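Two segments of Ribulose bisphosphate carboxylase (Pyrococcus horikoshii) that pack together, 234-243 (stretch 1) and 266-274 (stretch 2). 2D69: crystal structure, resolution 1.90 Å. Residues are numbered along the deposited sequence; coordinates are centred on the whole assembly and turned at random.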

# COMPACT_ATOMS: atom_id res chain seq x y z
N MET A 234 2.37 0.53 22.11
CA MET A 234 1.36 -0.32 22.75
C MET A 234 0.63 -1.10 21.66
O MET A 234 0.38 -2.28 21.82
N GLU A 235 0.32 -0.42 20.54
CA GLU A 235 -0.35 -1.06 19.42
C GLU A 235 0.46 -2.17 18.83
O GLU A 235 -0.09 -3.26 18.61
N LYS A 236 1.74 -1.93 18.55
CA LYS A 236 2.62 -2.99 17.99
C LYS A 236 2.72 -4.18 18.97
O LYS A 236 2.74 -5.33 18.57
N ARG A 237 2.73 -3.89 20.27
CA ARG A 237 2.90 -4.96 21.26
C ARG A 237 1.61 -5.81 21.36
O ARG A 237 1.65 -7.04 21.41
N ALA A 238 0.45 -5.13 21.30
CA ALA A 238 -0.86 -5.83 21.22
C ALA A 238 -0.90 -6.74 20.02
O ALA A 238 -1.27 -7.93 20.12
N GLU A 239 -0.40 -6.26 18.87
CA GLU A 239 -0.39 -7.13 17.67
C GLU A 239 0.50 -8.35 17.86
O GLU A 239 0.17 -9.52 17.44
N MET A 240 1.63 -8.16 18.52
CA MET A 240 2.53 -9.30 18.82
C MET A 240 1.90 -10.33 19.75
O MET A 240 2.03 -11.55 19.54
N VAL A 241 1.14 -9.85 20.73
CA VAL A 241 0.47 -10.74 21.67
C VAL A 241 -0.56 -11.59 20.90
O VAL A 241 -0.51 -12.83 20.95
N ALA A 242 -1.42 -10.95 20.11
CA ALA A 242 -2.51 -11.63 19.35
C ALA A 242 -1.90 -12.64 18.39
O ALA A 242 -2.36 -13.79 18.24
N ASN A 243 -0.80 -12.23 17.77
CA ASN A 243 -0.08 -13.08 16.85
C ASN A 243 0.45 -14.33 17.46
O ASN A 243 0.53 -15.36 16.81
N GLU A 266 -10.18 0.22 20.11
CA GLU A 266 -10.38 -0.13 18.69
C GLU A 266 -9.39 -1.14 18.23
O GLU A 266 -9.74 -2.10 17.52
N VAL A 267 -8.15 -0.97 18.64
CA VAL A 267 -7.12 -2.01 18.33
C VAL A 267 -7.50 -3.40 18.81
O VAL A 267 -7.43 -4.39 18.05
N THR A 268 -7.87 -3.49 20.08
CA THR A 268 -8.24 -4.77 20.67
C THR A 268 -9.51 -5.38 20.11
O THR A 268 -9.65 -6.62 20.10
N GLU A 269 -10.43 -4.54 19.65
CA GLU A 269 -11.62 -5.00 18.92
C GLU A 269 -11.21 -5.74 17.68
O GLU A 269 -11.85 -6.70 17.28
N ASP A 270 -10.15 -5.29 17.03
CA ASP A 270 -9.72 -5.97 15.82
C ASP A 270 -8.94 -7.26 16.08
O ASP A 270 -8.91 -8.12 15.23
N LEU A 271 -8.30 -7.36 17.23
CA LEU A 271 -7.39 -8.47 17.49
C LEU A 271 -7.94 -9.54 18.44
O LEU A 271 -7.26 -10.50 18.72
N GLY A 272 -9.16 -9.38 18.94
CA GLY A 272 -9.71 -10.32 19.92
C GLY A 272 -9.06 -10.36 21.30
O GLY A 272 -8.91 -11.43 21.89
N LEU A 273 -8.63 -9.21 21.80
CA LEU A 273 -7.93 -9.13 23.06
C LEU A 273 -8.82 -8.52 24.16
O LEU A 273 -9.39 -7.44 23.95
N ALA A 274 -8.90 -9.19 25.33
CA ALA A 274 -9.46 -8.58 26.55
C ALA A 274 -8.42 -7.62 27.15
O ALA A 274 -7.22 -7.86 27.03

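What kind of surface does each stretch offer the other? The helix 234-243 and the helix 266-271 run in nearly the same direction, 17° apart, with their axes 10.3 Å apart at closest approach. No hydrogen bond crosses between them, so the contact rests on apolar packing. Helix 234-243 contributes two alanines whose CB atoms point toward the other stretch, Ala238 and Ala242, one turn apart on the same face. Facing them are the larger side chains of Val267, Leu271 and Leu273, which also point toward their partners and fill the space that the small alanines leave.

How do the two leucines share those alanines? Leu271 and Leu273 adopt the same rotamer, m at chi1 and t at chi2, although one ends the helix and the other lies in the loop beyond it. From Leu271, CD1 comes within 4.2 Å of Ala238 CB and within 3.8 Å of Glu239 CA, so the methyl lies against the backbone of the opposing helix, while Leu271 CB sits 3.9 Å from Ala242 CB. Leu273 spreads its two methyls along the helix: its CD1 is 3.8 Å from Ala238 CB, and its CD2 is 4.2 Å from Ala242 CB and also 4.2 Å from Val241 CG1. Val241, t at chi1, points sideways and touches Leu273 through CG1.

What lets Leu273 return to the interface so soon after the helix? Gly272 is the first residue to leave helical geometry, with phi at 67°, a positive value that glycine tolerates readily. The chain turns there, and the Leu273 N to Thr268 O hydrogen bond of 3.3 Å ties the turn back to the helix. Leu273 then follows with an extended psi of 130° and its CB directed at the alanines.

Where do Val267 and the glutamates fit? Val267, t at chi1, sets its CG1 4.3 Å from Ala238 CB, and its CG2 lies 3.8 Å from Glu235 OE2. Glu235 leaves its backbone sideways, but t values at chi1 and chi2 extend the chain so that its end comes nearer to Val267; the contact is van der Waals only, and OE1 is hydrogen-bonded elsewhere in the structure. Glu239 starts out pointing away, with chi1 m and chi2 t, yet its CG still passes 4.0 Å from Leu271 CD1. The aliphatic part of this acidic residue thus brushes the leucine methyl, while its carboxylate makes no polar bond across the contact.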

# COMPACT_ATOMS: atom_id res chain seq x y z
CB MET A 234 0.26 0.43 23.52
CG MET A 234 0.68 1.18 24.70
SD MET A 234 -0.69 1.19 25.95
CE MET A 234 -1.44 2.63 25.28
CB GLU A 235 -0.73 -0.06 18.32
CG GLU A 235 -1.22 -0.68 17.02
CD GLU A 235 -1.96 0.31 16.11
OE1 GLU A 235 -1.76 1.54 16.22
OE2 GLU A 235 -2.79 -0.12 15.30
CB LYS A 236 4.00 -2.41 17.66
CG LYS A 236 4.05 -1.49 16.38
CD LYS A 236 5.37 -0.64 16.30
CE LYS A 236 5.38 0.44 15.14
NZ LYS A 236 6.15 1.74 15.50
CB ARG A 237 3.34 -4.38 22.60
CG ARG A 237 4.82 -3.98 22.63
CD ARG A 237 5.31 -3.28 23.93
NE ARG A 237 6.68 -2.88 23.68
CZ ARG A 237 7.46 -2.12 24.44
NH1 ARG A 237 8.66 -1.80 23.97
NH2 ARG A 237 7.06 -1.63 25.60
CB ALA A 238 -2.03 -4.82 21.23
CB GLU A 239 0.09 -6.33 16.43
CG GLU A 239 -0.88 -5.23 15.98
CD GLU A 239 -0.35 -4.34 14.85
OE1 GLU A 239 0.88 -4.25 14.66
OE2 GLU A 239 -1.15 -3.70 14.14
CB MET A 240 3.86 -8.86 19.39
CG MET A 240 4.75 -8.03 18.46
SD MET A 240 5.96 -7.25 19.60
CE MET A 240 6.68 -5.90 18.54
CB VAL A 241 -0.15 -9.90 22.87
CG1 VAL A 241 -1.06 -10.83 23.76
CG2 VAL A 241 0.95 -9.31 23.71
CB ALA A 242 -3.33 -10.63 18.59
CB ASN A 243 1.09 -12.32 16.26
CG ASN A 243 1.03 -12.33 14.84
OD1 ASN A 243 0.37 -11.41 14.26
ND2 ASN A 243 1.54 -13.44 14.21
CB GLU A 266 -10.34 1.10 17.75
CG GLU A 266 -11.32 2.18 18.12
CD GLU A 266 -12.71 1.60 18.21
OE1 GLU A 266 -13.37 1.80 19.25
OE2 GLU A 266 -13.13 0.87 17.27
CB VAL A 267 -5.76 -1.61 18.91
CG1 VAL A 267 -4.74 -2.69 18.65
CG2 VAL A 267 -5.26 -0.33 18.23
CB THR A 268 -8.28 -4.72 22.24
OG1 THR A 268 -9.24 -3.77 22.75
CG2 THR A 268 -6.93 -4.33 22.82
CB GLU A 269 -12.52 -3.79 18.51
CG GLU A 269 -13.82 -4.16 17.77
CD GLU A 269 -14.80 -4.94 18.64
OE1 GLU A 269 -14.66 -4.94 19.88
OE2 GLU A 269 -15.72 -5.56 18.10
CB ASP A 270 -8.87 -5.04 14.94
CG ASP A 270 -9.71 -4.00 14.23
OD1 ASP A 270 -10.94 -4.20 14.10
OD2 ASP A 270 -9.17 -2.95 13.80
CB LEU A 271 -6.08 -7.93 18.05
CG LEU A 271 -5.28 -6.95 17.20
CD1 LEU A 271 -4.15 -6.42 17.96
CD2 LEU A 271 -4.76 -7.63 15.93
CB LEU A 273 -6.70 -8.23 22.85
CG LEU A 273 -5.63 -8.73 21.86
CD1 LEU A 273 -4.60 -7.65 21.61
CD2 LEU A 273 -4.94 -9.97 22.42
CB ALA A 274 -9.81 -9.60 27.52